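Local coordinates for protein glycoside hydrolase family 81 (Clostridium thermocellum, PDB 6FOP) that probably hydrolyses beta-1,3-glucans such as laminarin, as a family 81 glycoside hydrolase of the cellulosome, here in an engineered variant, at residues R322-L327 and S645-Y650; Y315-L320 and E357-I362; Y217-Y222 and G254-T259; F224-K229 and E248-E253. One frame throughout, in Å; residues are numbered along the deposited sequence.

The four contacts form two pairs on opposite sides of the chain's centre. Interactions 1 and 2 share helix 317-329 in the helical C-terminal domain; their centres are about 9 Å apart, and Asn325 OD1 of interaction 1 lies 2.8 Å from Asn361 ND2 of interaction 2, a probable hydrogen bond. Interactions 3 and 4 belong to the beta-rich part, with centres about 11 Å apart, and Tyr222 O of one reaches Lys252 N of the other at 2.8 Å. The hairpin of interaction 4 lies within the chain that interaction 3 brings together. Between the pairs, centres are 57 to 66 Å apart, and all four are packing or strand-pairing contacts, none of them assigned to the active site.

Interaction 1 (R322-L327 and S645-Y650); sequences RYINEL and SKAHTY
The ring of Tyr323 meets Tyr650 at its edge, where CE2 of Tyr323 touches CD2 of Tyr650 at 4.0 Å and the two side chains cross obliquely. The Tyr650 ring is also stacked with Trp634, a residue of a magnesium site. The Lys646 side chain runs at about a right angle to Tyr323: with CG anti to the carbonyl carbon and beside the backbone N (chi1 -52°), Tyr323 CG lies against Lys646 CB. A further flat group, the guanidinium of Arg322, takes Glu326 OE2 at its edge and in its plane, as a salt bridge of 3.1 Å from NH1. Glu636 receives both Arg322 NH2 and the hydroxyl of Tyr323, so the phenol ends in a polar cluster.

Small Ala647 lets the backbones close in: its CB presses on Ile324 CD1 at 3.5 Å, tighter than usual, and water 1 fits between Tyr323 O (2.8 Å) and Ala647 N, satisfying an N-H of the helix's first turn. Ser645 caps that turn, OG accepting from His648 N at 3.0 Å, while its CB packs on Leu327 CD2. The extended Lys646 chain carries NZ to Glu636 O, and water 2 accepts from Lys646 NZ and donates to Glu326 OE1 (2.7 Å). With axes 8.8 Å apart and directions 144° from each other, this is roughly antiparallel helix packing, consistent with the (alpha/alpha)6 barrel of the family.

Interaction 2 (Y315-L320 and E357-I362); sequences YDREAL and EQLGNI
Leu359 carries the apolar part of the contact with both of its methyl groups. Leu359 CG is anti to the carbonyl carbon (chi1 -68°), and from it the two methyls branch towards Leu320 and Arg317. Its CD1 rests 4.1 Å from Leu320 CG, the two leucines set at a slant to each other, while its CD2 lies over one face of the Arg317 guanidinium, 3.9 Å from NH2. Arg317 and Leu359 slide past each other in opposite directions; the guanidinium offers its face to the leucine methyl and its N-H groups, in plane, to polar partners at its edge. Leu320 CD2 also covers one face of the Tyr315 ring, 3.7 Å above its centre.

The contact joins the start of helix 317-329 to the end of helix 339-359, consecutive helices of what is probably an (alpha/alpha)6 barrel. Asp316 is the N-cap of the first, OD1 accepting weakly from the N-H groups of Glu318 and Ala319. The second closes in a Schellman motif at Gly360, whose positive phi (76°) suits glycine; Gly360 N bonds to Glu357 O at 3.0 Å.

Polar links between the segments run through solvent. Water 4 accepts from Arg317 NH2 at 3.0 Å and donates to Leu359 O at 3.2 Å, lying at the guanidinium edge. Gln358 O is near the same plane, 3.6 Å from Arg317 NH2. Arg317 NH1 forms a salt bridge with Asp311, which also takes the Tyr315 hydroxyl, and the Gln358 amide is held by His651 and Leu309 O.

Interaction 3 (Y217-Y222 and G254-T259); sequences YKDYAY and GTNKGT
Helix 211-220 leans, towards its C-terminal end, on the irregular connection between strands 240-251 and 260-263, with Asp219 and Tyr220 meeting Asn256 and Gly258. No regular pairing joins the two; side chains, backbone edges and waters do the work. Tyr220 supplies most of the helix's buried surface. Its CG is anti to the carbonyl carbon (chi1 -59°), beside the backbone N, and the ring beyond it lies against the loop backbone: CD1 is 3.6 Å from Gly258 C and CE1 3.9 Å from Gly258 CA. Glycine suits this place because it has no side chain to compete with the ring for the room beside CE1. The same contact buries Gly258 O, which has no partner in the model.

Asn256 works beside the tyrosine. Its CB touches Asp219 O at 3.2 Å, and its ND2 gives that same carbonyl a weak hydrogen bond of 3.3 Å, far from straight at 126°. Amide and carboxylate planes stand 49° apart, and water 5 joins them, accepting from Asn256 ND2 (3.0 Å) and donating to Asp219 OD1 (3.1 Å). Farther along, water 6 ties helix to loop, donating to Tyr220 O at 2.7 Å and accepting from Thr259 OG1 at an equal distance.

Tyr216, a turn earlier, meets the Tyr220 ring edge-to-face. Strand 133-139 lies close by, Tyr133 touching Tyr220, Ala221 and Thr259, while a backbone bond ties Thr259 to Gly293.

Interaction 4 (F224-K229 and E248-E253); sequences FVTDTK and EVSVKE
Phe224 and Ser250 satisfy each other's backbones as an antiparallel hydrogen-bonded pair: Ser250 N donates to Phe224 O at 2.8 Å and Phe224 N to Ser250 O at 2.9 Å. Val225 and Val249 follow as a non-hydrogen-bonded pair on the other face, CG2 of Val225 against CG1 of Val249. Next, Thr226 N donates to Glu248 O (2.9 Å) and Glu248 N to Asp227 O (2.9 Å). The register slips here by one residue, a beta bulge in the hairpin of strands 223-235 and 240-251, with Thr226 as the extra residue.

Its side chain is used as well. Thr226 OG1, held between the backbone N and carbonyl carbon (chi1 52°), donates to Glu248 OE1 across a notably short 2.5 Å, on the anti lone pair. It may in turn accept from Ser250 OG, tentatively, as that serine has two conformers. Water 8 lies 2.9 Å from Asp227 OD2 and equally far from Glu248 OE2, between two like charges that probably repel. Lys229 NZ, in the conformer given, forms a salt bridge with Asp227 OD1 (3.1 Å). Thr226 O takes a bond from Lys106. Lys252 CG, anti to the carbonyl carbon (chi1 -56°), lies over the face of the Phe224 ring, 3.8 Å from the centroid, a CH-pi contact.

Interaction 1 (R322-L327 and S645-Y650)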
# COMPACT_ATOMS: atom_id res chain seq x y z
N ARG A 322 -32.04 15.89 -12.66
CA ARG A 322 -32.96 15.24 -11.74
C ARG A 322 -32.24 14.27 -10.80
O ARG A 322 -32.55 14.21 -9.59
CB ARG A 322 -34.07 14.51 -12.51
CG ARG A 322 -34.98 13.67 -11.60
CD ARG A 322 -36.22 13.20 -12.33
NE ARG A 322 -35.94 12.53 -13.59
CZ ARG A 322 -35.56 11.26 -13.72
NH1 ARG A 322 -35.41 10.49 -12.65
NH2 ARG A 322 -35.31 10.78 -14.94
N TYR A 323 -31.28 13.52 -11.33
CA TYR A 323 -30.49 12.64 -10.46
C TYR A 323 -29.76 13.43 -9.37
O TYR A 323 -29.70 12.98 -8.23
CB TYR A 323 -29.49 11.79 -11.27
CG TYR A 323 -30.07 11.00 -12.41
CD1 TYR A 323 -31.39 10.61 -12.45
CD2 TYR A 323 -29.27 10.66 -13.51
CE1 TYR A 323 -31.90 9.91 -13.53
CE2 TYR A 323 -29.77 9.97 -14.59
CZ TYR A 323 -31.10 9.63 -14.63
OH TYR A 323 -31.58 8.94 -15.72
N ILE A 324 -29.25 14.60 -9.72
CA ILE A 324 -28.62 15.49 -8.75
C ILE A 324 -29.63 15.93 -7.68
O ILE A 324 -29.33 15.90 -6.50
CB ILE A 324 -27.92 16.66 -9.45
CG1 ILE A 324 -26.63 16.17 -10.13
CG2 ILE A 324 -27.65 17.82 -8.50
CD1 ILE A 324 -25.51 15.76 -9.17
N ASN A 325 -30.84 16.31 -8.11
CA ASN A 325 -31.88 16.67 -7.14
C ASN A 325 -32.28 15.51 -6.24
O ASN A 325 -32.54 15.71 -5.05
CB ASN A 325 -33.10 17.26 -7.84
CG ASN A 325 -32.87 18.67 -8.33
OD1 ASN A 325 -32.09 19.43 -7.75
ND2 ASN A 325 -33.56 19.05 -9.38
N GLU A 326 -32.34 14.31 -6.80
CA GLU A 326 -32.67 13.13 -6.01
C GLU A 326 -31.60 12.92 -4.93
O GLU A 326 -31.93 12.66 -3.77
CB GLU A 326 -32.84 11.90 -6.93
CG GLU A 326 -34.10 11.98 -7.79
CD GLU A 326 -34.22 10.98 -8.93
OE1 GLU A 326 -33.29 10.18 -9.15
OE2 GLU A 326 -35.28 10.99 -9.63
N LEU A 327 -30.33 13.06 -5.30
CA LEU A 327 -29.26 12.93 -4.33
C LEU A 327 -29.30 14.05 -3.30
O LEU A 327 -29.03 13.82 -2.12
CB LEU A 327 -27.91 12.87 -5.04
CG LEU A 327 -26.70 12.74 -4.12
CD1 LEU A 327 -26.71 11.45 -3.30
CD2 LEU A 327 -25.45 12.86 -4.94
N SER A 645 -23.70 7.35 -6.76
CA SER A 645 -24.97 8.02 -7.08
C SER A 645 -25.29 7.78 -8.54
O SER A 645 -24.40 7.64 -9.37
CB SER A 645 -24.88 9.52 -6.79
OG SER A 645 -23.95 10.22 -7.61
N LYS A 646 -26.58 7.83 -8.86
CA LYS A 646 -26.98 7.76 -10.25
C LYS A 646 -26.31 8.89 -11.06
O LYS A 646 -25.85 8.67 -12.18
CB LYS A 646 -28.50 7.88 -10.41
CG LYS A 646 -29.27 6.74 -9.75
CD LYS A 646 -30.77 6.82 -9.93
CE LYS A 646 -31.42 5.77 -9.07
NZ LYS A 646 -32.87 5.57 -9.37
N ALA A 647 -26.28 10.10 -10.48
CA ALA A 647 -25.70 11.23 -11.19
C ALA A 647 -24.24 10.95 -11.54
O ALA A 647 -23.82 11.13 -12.68
CB ALA A 647 -25.81 12.49 -10.35
N HIS A 648 -23.45 10.53 -10.55
CA HIS A 648 -22.02 10.32 -10.81
C HIS A 648 -21.76 9.14 -11.76
O HIS A 648 -20.92 9.25 -12.67
CB HIS A 648 -21.30 10.12 -9.49
CG HIS A 648 -19.84 9.84 -9.61
ND1 HIS A 648 -19.31 8.61 -9.30
CD2 HIS A 648 -18.82 10.58 -10.09
CE1 HIS A 648 -18.01 8.64 -9.50
NE2 HIS A 648 -17.68 9.82 -9.98
N THR A 649 -22.51 8.05 -11.58
CA THR A 649 -22.37 6.87 -12.46
C THR A 649 -22.68 7.22 -13.90
O THR A 649 -21.90 6.91 -14.80
CB THR A 649 -23.28 5.74 -11.96
OG1 THR A 649 -22.81 5.29 -10.68
CG2 THR A 649 -23.35 4.59 -12.94
N TYR A 650 -23.81 7.91 -14.10
CA TYR A 650 -24.19 8.19 -15.45
C TYR A 650 -23.35 9.28 -16.10
O TYR A 650 -23.04 9.19 -17.29
CB TYR A 650 -25.66 8.52 -15.51
CG TYR A 650 -26.26 8.34 -16.86
CD1 TYR A 650 -26.14 7.14 -17.55
CD2 TYR A 650 -26.98 9.38 -17.45
CE1 TYR A 650 -26.73 6.98 -18.79
CE2 TYR A 650 -27.60 9.22 -18.68
CZ TYR A 650 -27.45 8.02 -19.36
OH TYR A 650 -28.02 7.82 -20.58
O HOH W 1 -27.92 10.77 -8.12
O HOH W 2 -34.01 7.91 -10.47
O HOH W 3 -33.16 8.30 -7.24

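Interaction 2 (Y315-L320 and E357-I362)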
# COMPACT_ATOMS: atom_id res chain seq x y z
N TYR A 315 -25.11 12.53 -21.92
CA TYR A 315 -26.31 12.41 -21.06
C TYR A 315 -27.45 13.34 -21.47
O TYR A 315 -27.22 14.43 -21.99
CB TYR A 315 -25.98 12.65 -19.56
CG TYR A 315 -24.83 13.59 -19.30
CD1 TYR A 315 -24.88 14.94 -19.64
CD2 TYR A 315 -23.67 13.12 -18.76
CE1 TYR A 315 -23.79 15.79 -19.42
CE2 TYR A 315 -22.57 13.93 -18.54
CZ TYR A 315 -22.63 15.26 -18.87
OH TYR A 315 -21.52 16.05 -18.68
N ASP A 316 -28.67 12.88 -21.21
CA ASP A 316 -29.83 13.78 -21.13
C ASP A 316 -29.58 14.68 -19.91
O ASP A 316 -29.59 14.21 -18.75
CB ASP A 316 -31.11 12.91 -21.01
CG ASP A 316 -32.36 13.66 -20.61
OD1 ASP A 316 -32.36 14.88 -20.47
OD2 ASP A 316 -33.37 12.98 -20.39
N ARG A 317 -29.31 15.96 -20.18
CA ARG A 317 -28.95 16.90 -19.11
C ARG A 317 -30.07 17.06 -18.08
O ARG A 317 -29.79 17.25 -16.91
CB ARG A 317 -28.58 18.28 -19.64
CG ARG A 317 -27.42 18.30 -20.58
CD ARG A 317 -27.13 19.74 -21.01
NE ARG A 317 -26.54 20.56 -19.95
CZ ARG A 317 -25.29 20.43 -19.50
NH1 ARG A 317 -24.48 19.53 -20.04
NH2 ARG A 317 -24.84 21.22 -18.53
N GLU A 318 -31.33 17.04 -18.54
CA GLU A 318 -32.45 17.21 -17.60
C GLU A 318 -32.56 16.00 -16.68
O GLU A 318 -32.88 16.15 -15.49
CB GLU A 318 -33.77 17.46 -18.37
CG GLU A 318 -33.71 18.79 -19.11
CD GLU A 318 -35.06 19.32 -19.57
OE1 GLU A 318 -36.00 19.29 -18.75
OE2 GLU A 318 -35.14 19.80 -20.71
N ALA A 319 -32.30 14.81 -17.22
CA ALA A 319 -32.28 13.61 -16.37
C ALA A 319 -31.12 13.65 -15.37
O ALA A 319 -31.31 13.37 -14.18
CB ALA A 319 -32.20 12.35 -17.20
N LEU A 320 -29.95 14.07 -15.85
CA LEU A 320 -28.79 14.19 -14.94
C LEU A 320 -29.09 15.15 -13.81
O LEU A 320 -28.75 14.90 -12.65
CB LEU A 320 -27.56 14.59 -15.74
CG LEU A 320 -26.25 14.60 -14.98
CD1 LEU A 320 -25.87 13.19 -14.62
CD2 LEU A 320 -25.11 15.22 -15.76
N GLU A 357 -22.52 21.67 -10.01
CA GLU A 357 -21.97 22.95 -10.45
C GLU A 357 -22.02 23.08 -11.97
O GLU A 357 -22.44 24.12 -12.51
CB GLU A 357 -20.53 23.11 -9.97
CG GLU A 357 -20.42 23.27 -8.46
CD GLU A 357 -19.04 23.15 -7.91
OE1 GLU A 357 -18.20 22.51 -8.58
OE2 GLU A 357 -18.82 23.66 -6.78
N GLN A 358 -21.66 22.02 -12.67
CA GLN A 358 -21.69 22.02 -14.16
C GLN A 358 -23.10 22.28 -14.70
O GLN A 358 -23.26 22.92 -15.74
CB GLN A 358 -21.18 20.69 -14.72
CG GLN A 358 -19.68 20.50 -14.52
CD GLN A 358 -19.21 19.10 -14.81
OE1 GLN A 358 -19.97 18.20 -15.16
NE2 GLN A 358 -17.92 18.89 -14.63
N LEU A 359 -24.10 21.77 -13.98
CA LEU A 359 -25.49 21.94 -14.40
C LEU A 359 -26.08 23.26 -14.00
O LEU A 359 -27.19 23.58 -14.45
CB LEU A 359 -26.33 20.81 -13.82
CG LEU A 359 -26.05 19.43 -14.39
CD1 LEU A 359 -26.59 18.38 -13.43
CD2 LEU A 359 -26.69 19.24 -15.75
N GLY A 360 -25.41 24.03 -13.16
CA GLY A 360 -25.98 25.27 -12.62
C GLY A 360 -27.01 25.02 -11.54
O GLY A 360 -27.83 25.89 -11.24
N ASN A 361 -26.95 23.85 -10.91
CA ASN A 361 -27.88 23.50 -9.84
C ASN A 361 -27.30 23.96 -8.49
O ASN A 361 -26.65 23.23 -7.75
CB ASN A 361 -28.19 22.01 -9.86
CG ASN A 361 -29.37 21.66 -8.97
OD1 ASN A 361 -29.59 22.32 -7.93
ND2 ASN A 361 -30.15 20.65 -9.37
N ILE A 362 -27.46 25.25 -8.25
CA ILE A 362 -26.89 25.92 -7.09
C ILE A 362 -27.53 25.39 -5.81
O ILE A 362 -26.84 25.21 -4.81
CB ILE A 362 -27.00 27.45 -7.20
CG1 ILE A 362 -26.25 27.94 -8.46
CG2 ILE A 362 -26.50 28.13 -5.93
CD1 ILE A 362 -24.80 27.54 -8.57
O HOH W 4 -26.86 23.18 -17.57

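Interaction 3 (Y217-Y222 and G254-T259)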
# COMPACT_ATOMS: atom_id res chain seq x y z
N TYR A 217 27.75 -15.20 -2.48
CA TYR A 217 26.92 -14.83 -1.31
C TYR A 217 27.78 -14.64 -0.06
O TYR A 217 27.53 -13.73 0.71
CB TYR A 217 25.78 -15.80 -1.11
CG TYR A 217 24.60 -15.54 -2.04
CD1 TYR A 217 24.70 -15.76 -3.41
CD2 TYR A 217 23.39 -15.06 -1.55
CE1 TYR A 217 23.62 -15.53 -4.25
CE2 TYR A 217 22.32 -14.83 -2.38
CZ TYR A 217 22.45 -15.06 -3.72
OH TYR A 217 21.38 -14.84 -4.57
N LYS A 218 28.82 -15.46 0.13
CA LYS A 218 29.75 -15.25 1.23
C LYS A 218 30.43 -13.90 1.14
O LYS A 218 30.64 -13.25 2.16
CB LYS A 218 30.77 -16.39 1.29
CG LYS A 218 31.73 -16.25 2.46
CD LYS A 218 32.80 -17.33 2.44
CE LYS A 218 33.76 -17.09 3.61
NZ LYS A 218 34.99 -17.92 3.55
N ASP A 219 30.76 -13.47 -0.08
CA ASP A 219 31.42 -12.18 -0.25
C ASP A 219 30.66 -11.03 0.40
O ASP A 219 31.29 -10.07 0.84
CB ASP A 219 31.61 -11.83 -1.73
CG ASP A 219 32.70 -12.62 -2.41
OD1 ASP A 219 33.60 -13.12 -1.74
OD2 ASP A 219 32.65 -12.68 -3.68
N TYR A 220 29.33 -11.08 0.39
CA TYR A 220 28.51 -10.00 0.97
C TYR A 220 27.80 -10.38 2.26
O TYR A 220 27.07 -9.58 2.83
CB TYR A 220 27.53 -9.46 -0.09
CG TYR A 220 28.28 -8.95 -1.29
CD1 TYR A 220 28.94 -7.72 -1.26
CD2 TYR A 220 28.45 -9.75 -2.43
CE1 TYR A 220 29.66 -7.26 -2.34
CE2 TYR A 220 29.18 -9.31 -3.51
CZ TYR A 220 29.79 -8.06 -3.45
OH TYR A 220 30.50 -7.64 -4.51
N ALA A 221 28.09 -11.56 2.81
CA ALA A 221 27.38 -12.06 4.00
C ALA A 221 27.67 -11.29 5.27
O ALA A 221 26.90 -11.37 6.24
CB ALA A 221 27.66 -13.55 4.23
N TYR A 222 28.79 -10.57 5.28
CA TYR A 222 29.21 -9.83 6.45
C TYR A 222 28.95 -8.35 6.35
O TYR A 222 29.42 -7.59 7.19
CB TYR A 222 30.69 -10.18 6.81
CG TYR A 222 30.88 -11.68 6.88
CD1 TYR A 222 30.36 -12.40 7.94
CD2 TYR A 222 31.47 -12.38 5.86
CE1 TYR A 222 30.47 -13.79 8.01
CE2 TYR A 222 31.60 -13.78 5.90
CZ TYR A 222 31.12 -14.48 6.99
OH TYR A 222 31.24 -15.85 7.02
N GLY A 254 36.09 -8.54 6.45
CA GLY A 254 36.43 -8.63 5.04
C GLY A 254 36.54 -7.29 4.37
O GLY A 254 36.26 -6.26 4.96
N THR A 255 36.93 -7.32 3.09
CA THR A 255 37.18 -6.13 2.32
C THR A 255 36.12 -5.86 1.26
O THR A 255 36.26 -4.93 0.49
CB THR A 255 38.56 -6.22 1.65
OG1 THR A 255 38.64 -7.44 0.91
CG2 THR A 255 39.68 -6.20 2.72
N ASN A 256 35.06 -6.66 1.21
CA ASN A 256 33.95 -6.37 0.33
C ASN A 256 32.98 -5.42 1.03
O ASN A 256 32.75 -5.51 2.24
CB ASN A 256 33.23 -7.66 -0.08
CG ASN A 256 34.13 -8.61 -0.86
OD1 ASN A 256 34.68 -8.22 -1.88
ND2 ASN A 256 34.30 -9.81 -0.37
N LYS A 257 32.36 -4.55 0.24
CA LYS A 257 31.29 -3.70 0.75
C LYS A 257 30.20 -3.60 -0.30
O LYS A 257 30.42 -3.11 -1.40
CB LYS A 257 31.79 -2.30 1.13
CG LYS A 257 30.74 -1.52 1.92
CD LYS A 257 31.25 -0.19 2.44
CE LYS A 257 30.16 0.48 3.24
NZ LYS A 257 30.64 1.78 3.77
N GLY A 258 29.04 -4.10 0.05
CA GLY A 258 27.87 -4.09 -0.81
C GLY A 258 26.84 -5.02 -0.23
O GLY A 258 26.98 -5.48 0.88
N THR A 259 25.80 -5.28 -1.01
CA THR A 259 24.84 -6.31 -0.66
C THR A 259 24.11 -6.76 -1.92
O THR A 259 24.39 -6.27 -3.03
CB THR A 259 23.87 -5.87 0.46
OG1 THR A 259 23.19 -7.02 0.98
CG2 THR A 259 22.84 -4.86 0.01
O HOH W 5 36.24 -12.06 -0.60
O HOH W 6 24.70 -8.22 2.91

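Interaction 4 (F224-K229 and E248-E253)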
# COMPACT_ATOMS: atom_id res chain seq x y z
N PHE A 224 26.24 -6.28 7.04
CA PHE A 224 24.95 -6.33 7.73
C PHE A 224 24.17 -5.05 7.44
O PHE A 224 24.68 -3.95 7.61
CB PHE A 224 25.17 -6.47 9.23
CG PHE A 224 25.50 -7.87 9.70
CD1 PHE A 224 26.14 -8.80 8.89
CD2 PHE A 224 25.17 -8.24 11.00
CE1 PHE A 224 26.42 -10.08 9.36
CE2 PHE A 224 25.45 -9.51 11.45
CZ PHE A 224 26.06 -10.42 10.63
N VAL A 225 22.91 -5.21 7.00
CA VAL A 225 22.06 -4.05 6.75
C VAL A 225 21.61 -3.46 8.07
O VAL A 225 21.02 -4.15 8.88
CB VAL A 225 20.86 -4.41 5.86
CG1 VAL A 225 19.94 -3.20 5.73
CG2 VAL A 225 21.35 -4.82 4.49
N THR A 226 21.93 -2.18 8.28
CA THR A 226 21.62 -1.48 9.52
C THR A 226 20.60 -0.35 9.37
O THR A 226 20.13 0.18 10.37
CB THR A 226 22.91 -0.93 10.17
OG1 THR A 226 23.63 -0.16 9.21
CG2 THR A 226 23.77 -2.09 10.63
N ASP A 227 20.23 -0.03 8.12
CA ASP A 227 19.15 0.95 7.89
C ASP A 227 18.68 0.76 6.45
O ASP A 227 19.43 0.31 5.59
CB ASP A 227 19.63 2.39 8.13
CG ASP A 227 18.49 3.39 8.36
OD1 ASP A 227 17.35 2.99 8.59
OD2 ASP A 227 18.78 4.60 8.32
N THR A 228 17.42 1.12 6.21
CA THR A 228 16.82 1.10 4.88
C THR A 228 15.94 2.36 4.75
O THR A 228 15.22 2.73 5.69
CB THR A 228 15.99 -0.17 4.59
OG1 THR A 228 14.89 -0.27 5.50
CG2 THR A 228 16.88 -1.42 4.68
N LYS A 229 16.03 2.99 3.57
CA LYS A 229 15.37 4.27 3.31
C LYS A 229 14.86 4.37 1.90
O LYS A 229 15.58 4.03 0.95
CB LYS A 229 16.37 5.43 3.54
CG LYS A 229 16.82 5.64 4.97
CD LYS A 229 15.85 6.50 5.78
CE LYS A 229 15.96 6.23 7.28
NZ LYS A 229 15.18 4.98 7.60
N GLU A 248 21.86 0.85 4.17
CA GLU A 248 23.12 1.13 4.83
C GLU A 248 23.67 -0.22 5.29
O GLU A 248 22.95 -0.98 5.90
CB GLU A 248 22.88 2.02 6.04
CG GLU A 248 24.08 2.33 6.89
CD GLU A 248 23.65 3.03 8.18
OE1 GLU A 248 23.22 2.34 9.16
OE2 GLU A 248 23.73 4.26 8.20
N VAL A 249 24.97 -0.46 5.07
CA VAL A 249 25.62 -1.66 5.59
C VAL A 249 26.77 -1.33 6.55
O VAL A 249 27.46 -0.31 6.41
CB VAL A 249 26.11 -2.60 4.49
CG1 VAL A 249 24.96 -3.10 3.63
CG2 VAL A 249 27.18 -1.98 3.62
N SER A 250 26.90 -2.22 7.55
CA SER A 250 28.01 -2.19 8.47
C SER A 250 28.81 -3.47 8.22
O SER A 250 28.30 -4.60 8.30
CB SER A 250 27.46 -2.05 9.89
OG SER A 250 26.68 -0.83 9.97
N VAL A 251 30.08 -3.29 7.85
CA VAL A 251 30.92 -4.41 7.45
C VAL A 251 31.54 -5.07 8.68
O VAL A 251 32.39 -4.48 9.37
CB VAL A 251 32.02 -3.95 6.49
CG1 VAL A 251 32.86 -5.14 6.05
CG2 VAL A 251 31.43 -3.23 5.27
N LYS A 252 31.14 -6.30 8.94
CA LYS A 252 31.59 -7.04 10.13
C LYS A 252 32.98 -7.68 9.96
O LYS A 252 33.69 -7.87 10.94
CB LYS A 252 30.58 -8.09 10.56
CG LYS A 252 29.19 -7.52 10.83
CD LYS A 252 29.20 -6.48 11.95
CE LYS A 252 27.85 -5.83 12.15
NZ LYS A 252 28.01 -4.70 13.10
N GLU A 253 33.35 -8.01 8.74
CA GLU A 253 34.70 -8.48 8.41
C GLU A 253 34.86 -8.43 6.91
O GLU A 253 33.86 -8.32 6.19
CB GLU A 253 34.99 -9.89 8.94
CG GLU A 253 34.06 -10.95 8.39
CD GLU A 253 34.58 -12.35 8.72
OE1 GLU A 253 34.42 -12.79 9.90
OE2 GLU A 253 35.11 -13.00 7.80
O HOH W 7 21.68 3.04 11.40
O HOH W 8 21.34 5.36 9.44